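PDB 3TO3: petrobactin biosynthesis protein AsbB from Bacillus anthracis, which catalyses the ATP-dependent condensation of spermidine with citryl-spermidine intermediates in the biosynthesis of the siderophore petrobactin. Local coordinates for residues F54-L59 / A101-E106; Y163-K168 / K574-I579; S34-G39 / P43-K48. All coordinates share one frame; numbering follows the deposited sequence.

Overall arrangement
Contact 3 closes first along the chain, then contact 1, then contact 2. Contacts 3 and 1, with centres about 13 Å apart, share one antiparallel sheet: strands 44-47 and 52-59 are neighbours in it, joined by a probable backbone hydrogen bond from Leu55 N to Ala44 O, and Phe54 packs on Ile36. Contact 2 is nearer the middle of the chain, its centre about 17 Å from that of contact 1 and 18 Å from that of contact 3, and ties together loops some 400 residues apart beside the bound ATP. Just past helix 18-37, Glu38 probably accepts hydrogen bonds from Tyr163 OH at OE2 and Lys574 N at OE1, connecting the N-terminal sheet to the nucleotide-binding region.

Contact 1: F54-L59 / A101-E106; sequences FLIQGL and AQFLEE
Backbone polar contacts join the end of strand 54-59 to helix 101-106 where Leu59 and Gly58 meet Glu106. Leu59 N donates to Glu106 O over 3.1 Å, with an N-H...O angle of 155°; the donor stands above the carbonyl plane, 44° out of it. A CA-H...O contact runs the other way, Glu106 CA lying 3.3 Å from Leu59 O. Gly58 CA comes within 3.2 Å of Glu106 O, and glycine, with no side chain, allows this close backbone approach.

Apolar contact is lighter. Ile56 turns its CB toward the helix and reaches the edge of the Phe103 ring, with Ile56 CD1 4.4 Å from Phe103 CZ. A branched aliphatic and an aromatic residue suit this buried interface between sheet and helix.

The aliphatic part of Glu106 lies along Leu59 O, with CG 3.6 Å from that oxygen, and the chain is extended beyond CG. Its carboxylate is held at both oxygens. Within the helix, Gln102 NE2 donates to Glu106 OE2 over 3.0 Å, approaching from above the carboxylate plane. OE1 takes a hydrogen bond from Tyr68 OH and a salt bridge from Arg89, which would be expected to keep the buried acid ionised.

The axes of segments 54-59 and 101-106 are perpendicular and approach to 7.6 Å. Strand 52-59 is paired with strands 44-47 and 65-74. Val32 of helix 18-37 touches both Ile56 and Phe103, while Leu104 packs on helix 115-138.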
loop_
_atom_site.group_PDB
_atom_site.type_symbol
_atom_site.label_atom_id
_atom_site.label_comp_id
_atom_site.label_asym_id
_atom_site.label_seq_id
_atom_site.Cartn_x
_atom_site.Cartn_y
_atom_site.Cartn_z
ATOM N N PHE B 54 -27.042 -25.777 -3.674
ATOM C CA PHE B 54 -26.163 -25.544 -2.539
ATOM C C PHE B 54 -26.793 -24.452 -1.679
ATOM O O PHE B 54 -27.170 -23.405 -2.195
ATOM C CB PHE B 54 -24.771 -25.077 -2.987
ATOM C CG PHE B 54 -23.992 -26.089 -3.776
ATOM C CD1 PHE B 54 -23.098 -26.956 -3.137
ATOM C CD2 PHE B 54 -24.101 -26.148 -5.159
ATOM C CE1 PHE B 54 -22.342 -27.906 -3.859
ATOM C CE2 PHE B 54 -23.335 -27.084 -5.890
ATOM C CZ PHE B 54 -22.463 -27.972 -5.231
ATOM N N LEU B 55 -26.906 -24.707 -0.378
ATOM C CA LEU B 55 -27.414 -23.722 0.569
ATOM C C LEU B 55 -26.317 -23.363 1.541
ATOM O O LEU B 55 -25.964 -24.169 2.385
ATOM C CB LEU B 55 -28.616 -24.283 1.332
ATOM C CG LEU B 55 -29.728 -24.837 0.421
ATOM C CD1 LEU B 55 -30.817 -25.666 1.141
ATOM C CD2 LEU B 55 -30.386 -23.706 -0.345
ATOM N N ILE B 56 -25.787 -22.145 1.433
ATOM C CA ILE B 56 -24.688 -21.698 2.277
ATOM C C ILE B 56 -25.182 -20.802 3.397
ATOM O O ILE B 56 -25.865 -19.806 3.156
ATOM C CB ILE B 56 -23.617 -20.930 1.459
ATOM C CG1 ILE B 56 -23.089 -21.767 0.312
ATOM C CG2 ILE B 56 -22.454 -20.471 2.335
ATOM C CD1 ILE B 56 -22.477 -20.905 -0.807
ATOM N N GLN B 57 -24.806 -21.146 4.621
ATOM C CA GLN B 57 -25.212 -20.394 5.817
ATOM C C GLN B 57 -24.410 -19.107 6.022
ATOM O O GLN B 57 -23.208 -19.070 5.779
ATOM C CB GLN B 57 -25.013 -21.272 7.052
ATOM C CG GLN B 57 -25.920 -22.477 7.134
ATOM C CD GLN B 57 -27.385 -22.085 7.237
ATOM O OE1 GLN B 57 -27.734 -21.100 7.904
ATOM N NE2 GLN B 57 -28.253 -22.848 6.561
ATOM N N GLY B 58 -25.063 -18.068 6.517
ATOM C CA GLY B 58 -24.352 -16.880 6.983
ATOM C C GLY B 58 -25.126 -16.180 8.098
ATOM O O GLY B 58 -26.191 -16.648 8.520
ATOM N N LEU B 59 -24.582 -15.068 8.589
ATOM C CA LEU B 59 -25.251 -14.227 9.582
ATOM C C LEU B 59 -25.028 -12.782 9.190
ATOM O O LEU B 59 -23.917 -12.419 8.808
ATOM C CB LEU B 59 -24.649 -14.437 10.974
ATOM C CG LEU B 59 -24.938 -15.720 11.743
ATOM C CD1 LEU B 59 -24.135 -15.730 13.070
ATOM C CD2 LEU B 59 -26.434 -15.876 12.015
ATOM N N ALA B 101 -17.870 -8.286 -0.604
ATOM C CA ALA B 101 -17.505 -8.112 0.795
ATOM C C ALA B 101 -18.592 -8.640 1.738
ATOM O O ALA B 101 -18.286 -9.312 2.735
ATOM C CB ALA B 101 -17.178 -6.627 1.116
ATOM N N GLN B 102 -19.853 -8.320 1.435
ATOM C CA GLN B 102 -20.969 -8.764 2.268
ATOM C C GLN B 102 -21.111 -10.291 2.259
ATOM O O GLN B 102 -21.301 -10.918 3.324
ATOM C CB GLN B 102 -22.296 -8.097 1.839
ATOM C CG GLN B 102 -23.424 -8.251 2.856
ATOM C CD GLN B 102 -24.786 -7.815 2.323
ATOM O OE1 GLN B 102 -24.894 -7.232 1.235
ATOM N NE2 GLN B 102 -25.843 -8.098 3.101
ATOM N N PHE B 103 -21.034 -10.879 1.062
ATOM C CA PHE B 103 -21.081 -12.324 0.952
ATOM C C PHE B 103 -20.008 -12.905 1.888
ATOM O O PHE B 103 -20.309 -13.709 2.760
ATOM C CB PHE B 103 -20.894 -12.799 -0.503
ATOM C CG PHE B 103 -20.699 -14.291 -0.626
ATOM C CD1 PHE B 103 -21.767 -15.160 -0.468
ATOM C CD2 PHE B 103 -19.433 -14.830 -0.847
ATOM C CE1 PHE B 103 -21.590 -16.543 -0.551
ATOM C CE2 PHE B 103 -19.249 -16.206 -0.919
ATOM C CZ PHE B 103 -20.338 -17.063 -0.768
ATOM N N LEU B 104 -18.760 -12.475 1.739
ATOM C CA LEU B 104 -17.692 -13.049 2.565
ATOM C C LEU B 104 -17.855 -12.728 4.058
ATOM O O LEU B 104 -17.613 -13.578 4.916
ATOM C CB LEU B 104 -16.299 -12.668 2.046
ATOM C CG LEU B 104 -15.863 -13.392 0.765
ATOM C CD1 LEU B 104 -14.453 -13.004 0.348
ATOM C CD2 LEU B 104 -15.908 -14.882 0.953
ATOM N N GLU B 105 -18.270 -11.510 4.383
ATOM C CA GLU B 105 -18.474 -11.181 5.794
ATOM C C GLU B 105 -19.551 -12.057 6.438
ATOM O O GLU B 105 -19.376 -12.526 7.558
ATOM C CB GLU B 105 -18.795 -9.694 5.989
ATOM C CG GLU B 105 -17.564 -8.812 5.975
ATOM C CD GLU B 105 -17.865 -7.368 5.624
ATOM O OE1 GLU B 105 -19.059 -7.019 5.428
ATOM O OE2 GLU B 105 -16.887 -6.585 5.531
ATOM N N GLU B 106 -20.660 -12.270 5.732
ATOM C CA GLU B 106 -21.779 -13.021 6.303
ATOM C C GLU B 106 -21.444 -14.513 6.434
ATOM O O GLU B 106 -21.703 -15.139 7.446
ATOM C CB GLU B 106 -23.070 -12.762 5.505
ATOM C CG GLU B 106 -23.410 -11.272 5.485
ATOM C CD GLU B 106 -24.798 -10.922 4.947
ATOM O OE1 GLU B 106 -25.283 -11.613 4.035
ATOM O OE2 GLU B 106 -25.399 -9.931 5.443
#

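Contact 2: Y163-K168 / K574-I579; sequences YHPSYK and KRRLYI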
loop_
_atom_site.group_PDB
_atom_site.type_symbol
_atom_site.label_atom_id
_atom_site.label_comp_id
_atom_site.label_asym_id
_atom_site.label_seq_id
_atom_site.Cartn_x
_atom_site.Cartn_y
_atom_site.Cartn_z
ATOM N N TYR B 163 -9.447 -20.482 -12.181
ATOM C CA TYR B 163 -9.647 -20.967 -10.816
ATOM C C TYR B 163 -9.609 -19.868 -9.759
ATOM O O TYR B 163 -10.613 -19.642 -9.062
ATOM C CB TYR B 163 -8.643 -22.041 -10.459
ATOM C CG TYR B 163 -8.925 -22.657 -9.125
ATOM C CD1 TYR B 163 -9.689 -23.807 -9.030
ATOM C CD2 TYR B 163 -8.429 -22.089 -7.948
ATOM C CE1 TYR B 163 -9.951 -24.382 -7.805
ATOM C CE2 TYR B 163 -8.692 -22.657 -6.725
ATOM C CZ TYR B 163 -9.455 -23.807 -6.656
ATOM O OH TYR B 163 -9.728 -24.405 -5.455
ATOM N N HIS B 164 -8.454 -19.208 -9.629
ATOM C CA HIS B 164 -8.252 -18.210 -8.567
ATOM C C HIS B 164 -9.309 -17.128 -8.638
ATOM O O HIS B 164 -9.400 -16.428 -9.636
ATOM C CB HIS B 164 -6.866 -17.542 -8.643
ATOM C CG HIS B 164 -5.734 -18.457 -8.316
ATOM N ND1 HIS B 164 -5.567 -19.010 -7.065
ATOM C CD2 HIS B 164 -4.692 -18.892 -9.067
ATOM C CE1 HIS B 164 -4.474 -19.757 -7.063
ATOM N NE2 HIS B 164 -3.921 -19.695 -8.261
ATOM N N PRO B 165 -10.105 -16.979 -7.566
ATOM C CA PRO B 165 -11.156 -15.956 -7.634
ATOM C C PRO B 165 -10.620 -14.521 -7.761
ATOM O O PRO B 165 -11.274 -13.711 -8.434
ATOM C CB PRO B 165 -11.985 -16.198 -6.368
ATOM C CG PRO B 165 -11.146 -17.118 -5.509
ATOM C CD PRO B 165 -10.291 -17.896 -6.427
ATOM N N SER B 166 -9.469 -14.174 -7.193
ATOM C CA SER B 166 -8.952 -12.902 -7.667
ATOM C C SER B 166 -7.752 -13.110 -8.621
ATOM O O SER B 166 -6.591 -13.196 -8.188
ATOM C CB SER B 166 -8.531 -12.062 -6.456
ATOM O OG SER B 166 -7.578 -12.764 -5.695
ATOM N N TYR B 167 -8.044 -13.041 -9.917
ATOM C CA TYR B 167 -7.079 -13.302 -10.979
ATOM C C TYR B 167 -6.438 -12.055 -11.580
ATOM O O TYR B 167 -5.548 -12.147 -12.420
ATOM C CB TYR B 167 -7.809 -14.083 -12.099
ATOM C CG TYR B 167 -9.180 -13.512 -12.508
ATOM C CD1 TYR B 167 -9.277 -12.468 -13.425
ATOM C CD2 TYR B 167 -10.361 -13.986 -11.951
ATOM C CE1 TYR B 167 -10.508 -11.932 -13.802
ATOM C CE2 TYR B 167 -11.607 -13.457 -12.324
ATOM C CZ TYR B 167 -11.664 -12.429 -13.256
ATOM O OH TYR B 167 -12.865 -11.879 -13.635
ATOM N N LYS B 168 -7.054 -10.923 -11.284
ATOM C CA LYS B 168 -6.641 -9.543 -11.582
ATOM C C LYS B 168 -6.167 -8.510 -10.528
ATOM O O LYS B 168 -6.239 -7.312 -10.806
ATOM C CB LYS B 168 -7.484 -8.925 -12.701
ATOM C CG LYS B 168 -6.620 -8.423 -13.857
ATOM C CD LYS B 168 -7.478 -8.182 -15.091
ATOM C CE LYS B 168 -7.327 -9.323 -16.081
ATOM N NZ LYS B 168 -8.140 -9.091 -17.284
ATOM N N LYS B 574 -7.701 -21.642 0.473
ATOM C CA LYS B 574 -7.606 -21.751 1.925
ATOM C C LYS B 574 -6.397 -20.972 2.452
ATOM O O LYS B 574 -6.439 -20.352 3.537
ATOM C CB LYS B 574 -7.527 -23.210 2.383
ATOM C CG LYS B 574 -7.592 -23.372 3.890
ATOM C CD LYS B 574 -7.672 -24.864 4.224
ATOM C CE LYS B 574 -7.815 -25.145 5.732
ATOM N NZ LYS B 574 -9.246 -25.088 6.176
ATOM N N ARG B 575 -5.331 -20.982 1.661
ATOM C CA ARG B 575 -4.093 -20.345 2.067
ATOM C C ARG B 575 -4.232 -18.826 2.271
ATOM O O ARG B 575 -3.476 -18.222 3.033
ATOM C CB ARG B 575 -2.997 -20.678 1.054
ATOM C CG ARG B 575 -1.594 -20.340 1.519
ATOM C CD ARG B 575 -0.612 -21.312 0.901
ATOM N NE ARG B 575 -1.238 -22.064 -0.186
ATOM C CZ ARG B 575 -0.740 -23.181 -0.703
ATOM N NH1 ARG B 575 -1.375 -23.801 -1.688
ATOM N NH2 ARG B 575 0.393 -23.684 -0.229
ATOM N N ARG B 576 -5.208 -18.222 1.598
ATOM C CA ARG B 576 -5.410 -16.781 1.647
ATOM C C ARG B 576 -6.238 -16.372 2.839
ATOM O O ARG B 576 -6.359 -15.167 3.110
ATOM C CB ARG B 576 -6.147 -16.294 0.392
ATOM C CG ARG B 576 -5.724 -16.968 -0.885
ATOM C CD ARG B 576 -4.960 -16.024 -1.789
ATOM N NE ARG B 576 -5.803 -15.535 -2.877
ATOM C CZ ARG B 576 -6.048 -16.220 -3.996
ATOM N NH1 ARG B 576 -5.508 -17.423 -4.172
ATOM N NH2 ARG B 576 -6.837 -15.707 -4.940
ATOM N N LEU B 577 -6.907 -17.340 3.473
ATOM C CA LEU B 577 -7.702 -17.058 4.685
ATOM C C LEU B 577 -7.075 -17.392 6.051
ATOM O O LEU B 577 -7.723 -17.200 7.078
ATOM C CB LEU B 577 -9.083 -17.708 4.570
ATOM C CG LEU B 577 -9.714 -17.455 3.196
ATOM C CD1 LEU B 577 -10.809 -18.443 2.947
ATOM C CD2 LEU B 577 -10.206 -16.015 3.049
ATOM N N TYR B 578 -5.860 -17.943 6.078
ATOM C CA TYR B 578 -5.230 -18.340 7.357
ATOM C C TYR B 578 -3.764 -17.940 7.428
ATOM O O TYR B 578 -3.059 -17.988 6.419
ATOM C CB TYR B 578 -5.369 -19.858 7.600
ATOM C CG TYR B 578 -6.808 -20.289 7.673
ATOM C CD1 TYR B 578 -7.500 -20.285 8.881
ATOM C CD2 TYR B 578 -7.492 -20.637 6.527
ATOM C CE1 TYR B 578 -8.831 -20.649 8.934
ATOM C CE2 TYR B 578 -8.825 -20.989 6.563
ATOM C CZ TYR B 578 -9.493 -20.999 7.765
ATOM O OH TYR B 578 -10.823 -21.352 7.787
ATOM N N ILE B 579 -3.312 -17.520 8.606
ATOM C CA ILE B 579 -1.893 -17.279 8.811
ATOM C C ILE B 579 -1.249 -18.653 8.829
ATOM O O ILE B 579 -0.402 -18.998 7.997
ATOM C CB ILE B 579 -1.628 -16.600 10.180
ATOM C CG1 ILE B 579 -2.289 -15.209 10.274
ATOM C CG2 ILE B 579 -0.130 -16.545 10.481
ATOM C CD1 ILE B 579 -1.559 -14.079 9.537
#
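The loop that follows Gly160, His161 and Pro162 of the ATP pocket meets a loop some 400 residues further along the chain through His164, Ser166 and Arg576. The His164 side chain is about 5 Å from the bound ATP, placing this contact at the border of the nucleotide site; the contact joins an IucA/IucC-family part of the sequence to a FhuF-like one.

All the contacts between the two segments run through Arg576. Its chain bends twice, about the CB-CG and CG-CD bonds, bringing the guanidinium across to the other loop. Arg576 NH2 donates to Ser166 OG over 3.1 Å, with an N-H...O angle of 146° and the oxygen tilted a little from the guanidinium plane. Ser166 OG sits between its backbone N and carbonyl carbon (chi1 57°), and its CB points toward the 574-579 segment; serine suits the place because it offers a compact acceptor.

The other terminal nitrogen, Arg576 NH1, comes 3.3 Å from His164 ND1, which lies at the guanidinium edge. The two side chains cross at about a right angle, their planes 50° apart. Pro165 CD lies obliquely to the guanidinium, 4.4 Å from Arg576 NH2. The long side chain with its flat guanidinium can thus touch three successive residues of the facing loop.

Helix 115-138 covers the contact: Phe121 packs on Arg576 and Leu577, while Leu125 and Thr128 touch Ser166. Thr307 and Leu572 border His164, and helix 18-37 packs against Tyr163 and Tyr167.

Contact 3: S34-G39 / P43-K48; sequences SLIYEG and PARIEK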
loop_
_atom_site.group_PDB
_atom_site.type_symbol
_atom_site.label_atom_id
_atom_site.label_comp_id
_atom_site.label_asym_id
_atom_site.label_seq_id
_atom_site.Cartn_x
_atom_site.Cartn_y
_atom_site.Cartn_z
ATOM N N SER B 34 -14.456 -22.373 -5.430
ATOM C CA SER B 34 -13.273 -22.802 -4.688
ATOM C C SER B 34 -13.530 -22.921 -3.176
ATOM O O SER B 34 -12.915 -23.772 -2.530
ATOM C CB SER B 34 -12.022 -21.959 -5.001
ATOM O OG SER B 34 -12.157 -20.650 -4.506
ATOM N N LEU B 35 -14.438 -22.113 -2.618
ATOM C CA LEU B 35 -14.748 -22.257 -1.183
ATOM C C LEU B 35 -15.414 -23.625 -0.917
ATOM O O LEU B 35 -15.094 -24.291 0.050
ATOM C CB LEU B 35 -15.627 -21.120 -0.666
ATOM C CG LEU B 35 -15.029 -19.702 -0.641
ATOM C CD1 LEU B 35 -16.105 -18.712 -0.295
ATOM C CD2 LEU B 35 -13.907 -19.606 0.349
ATOM N N ILE B 36 -16.308 -24.052 -1.806
ATOM C CA ILE B 36 -16.926 -25.349 -1.658
ATOM C C ILE B 36 -15.938 -26.461 -2.012
ATOM O O ILE B 36 -15.779 -27.406 -1.245
ATOM C CB ILE B 36 -18.160 -25.490 -2.518
ATOM C CG1 ILE B 36 -19.138 -24.365 -2.233
ATOM C CG2 ILE B 36 -18.845 -26.858 -2.296
ATOM C CD1 ILE B 36 -20.346 -24.423 -3.170
ATOM N N TYR B 37 -15.258 -26.337 -3.151
ATOM C CA TYR B 37 -14.324 -27.377 -3.578
ATOM C C TYR B 37 -13.301 -27.710 -2.476
ATOM O O TYR B 37 -13.033 -28.858 -2.222
ATOM C CB TYR B 37 -13.569 -26.970 -4.853
ATOM C CG TYR B 37 -12.674 -28.060 -5.458
ATOM C CD1 TYR B 37 -13.152 -29.369 -5.665
ATOM C CD2 TYR B 37 -11.370 -27.781 -5.836
ATOM C CE1 TYR B 37 -12.351 -30.343 -6.206
ATOM C CE2 TYR B 37 -10.565 -28.747 -6.403
ATOM C CZ TYR B 37 -11.061 -30.023 -6.582
ATOM O OH TYR B 37 -10.260 -30.977 -7.139
ATOM N N GLU B 38 -12.709 -26.708 -1.851
ATOM C CA GLU B 38 -11.616 -26.967 -0.910
ATOM C C GLU B 38 -12.175 -27.273 0.481
ATOM O O GLU B 38 -11.429 -27.482 1.415
ATOM C CB GLU B 38 -10.677 -25.754 -0.830
ATOM C CG GLU B 38 -10.003 -25.435 -2.124
ATOM C CD GLU B 38 -9.024 -24.250 -2.062
ATOM O OE1 GLU B 38 -8.612 -23.818 -0.949
ATOM O OE2 GLU B 38 -8.664 -23.749 -3.160
ATOM N N GLY B 39 -13.495 -27.247 0.621
ATOM C CA GLY B 39 -14.142 -27.532 1.892
ATOM C C GLY B 39 -14.001 -26.416 2.909
ATOM O O GLY B 39 -14.148 -26.654 4.081
ATOM N N PRO B 43 -21.670 -26.340 2.595
ATOM C CA PRO B 43 -23.095 -26.021 2.474
ATOM C C PRO B 43 -23.941 -27.280 2.562
ATOM O O PRO B 43 -23.388 -28.361 2.442
ATOM C CB PRO B 43 -23.189 -25.395 1.080
ATOM C CG PRO B 43 -22.009 -25.962 0.337
ATOM C CD PRO B 43 -20.921 -26.071 1.354
ATOM N N ALA B 44 -25.243 -27.139 2.801
ATOM C CA ALA B 44 -26.173 -28.235 2.593
ATOM C C ALA B 44 -26.217 -28.514 1.097
ATOM O O ALA B 44 -26.116 -27.583 0.305
ATOM C CB ALA B 44 -27.584 -27.893 3.138
ATOM N N ARG B 45 -26.341 -29.791 0.723
ATOM C CA ARG B 45 -26.411 -30.195 -0.679
ATOM C C ARG B 45 -27.673 -30.974 -0.924
ATOM O O ARG B 45 -27.843 -32.065 -0.374
ATOM C CB ARG B 45 -25.211 -31.062 -1.100
ATOM C CG ARG B 45 -23.893 -30.321 -1.138
ATOM C CD ARG B 45 -22.698 -31.160 -1.642
ATOM N NE ARG B 45 -21.463 -30.533 -1.174
ATOM C CZ ARG B 45 -20.245 -30.719 -1.685
ATOM N NH1 ARG B 45 -20.085 -31.516 -2.731
ATOM N NH2 ARG B 45 -19.177 -30.090 -1.146
ATOM N N ILE B 46 -28.560 -30.427 -1.754
ATOM C CA ILE B 46 -29.760 -31.155 -2.163
ATOM C C ILE B 46 -29.663 -31.635 -3.603
ATOM O O ILE B 46 -29.552 -30.829 -4.521
ATOM C CB ILE B 46 -30.978 -30.291 -2.076
ATOM C CG1 ILE B 46 -30.983 -29.539 -0.744
ATOM C CG2 ILE B 46 -32.204 -31.167 -2.289
ATOM C CD1 ILE B 46 -32.352 -29.071 -0.356
ATOM N N GLU B 47 -29.706 -32.943 -3.807
ATOM C CA GLU B 47 -29.427 -33.474 -5.135
ATOM C C GLU B 47 -30.674 -33.653 -5.994
ATOM O O GLU B 47 -31.629 -34.304 -5.593
ATOM C CB GLU B 47 -28.604 -34.770 -5.055
ATOM C CG GLU B 47 -29.300 -35.948 -4.350
ATOM C CD GLU B 47 -28.393 -37.175 -4.182
ATOM O OE1 GLU B 47 -28.536 -38.139 -4.970
ATOM O OE2 GLU B 47 -27.543 -37.173 -3.259
ATOM N N LYS B 48 -30.658 -32.992 -7.149
ATOM C CA LYS B 48 -31.550 -33.258 -8.274
ATOM C C LYS B 48 -30.931 -34.413 -9.052
ATOM O O LYS B 48 -30.022 -35.075 -8.564
ATOM C CB LYS B 48 -31.661 -32.027 -9.176
ATOM C CG LYS B 48 -32.034 -30.724 -8.452
ATOM C CD LYS B 48 -31.962 -29.516 -9.400
ATOM C CE LYS B 48 -32.960 -29.622 -10.569
ATOM N NZ LYS B 48 -34.321 -29.041 -10.297
HETATM O O HOH W 1 -17.523 -28.211 0.748
#
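The Arg45 guanidinium is met obliquely by Ile36, whose CG2 methyl lies 3.4 Å from Arg45 NH2. At the edge of the guanidinium, in its plane, lies a water that links the segments. The water donates to Ile36 O at 2.8 Å and weakly accepts from Arg45 NH2 at 3.1 Å. The extended chain from CG to NE carries the Arg45 guanidinium to the helix end; the side chains of Arg45 and Ile36 lie alongside, running opposite ways, and Arg45 NH1 forms a salt bridge with Glu74.

This is a tight helix-to-strand connection: helix 18-37 ends in a Schellman motif at Gly39, and strand 44-47 begins a few residues later as an end strand of an antiparallel sheet. Gly39 has positive phi (74°), a backbone shape glycine adopts easily, and Gly39 N bonds back to Ile36 O at 3.0 Å. Ile36 O therefore serves both the helix end and the water.

On the apolar side of the contact, Ile36 sets CG1 beside its backbone N (chi1 -55°), and Ile36 CG1 and CD1 both come 4.2 Å from Pro43 CG. A beta-branched residue suits this position, one branch meeting the proline ring while the other meets arginine. Phe54 of strand 52-59 packs on both Ile36 and Pro43.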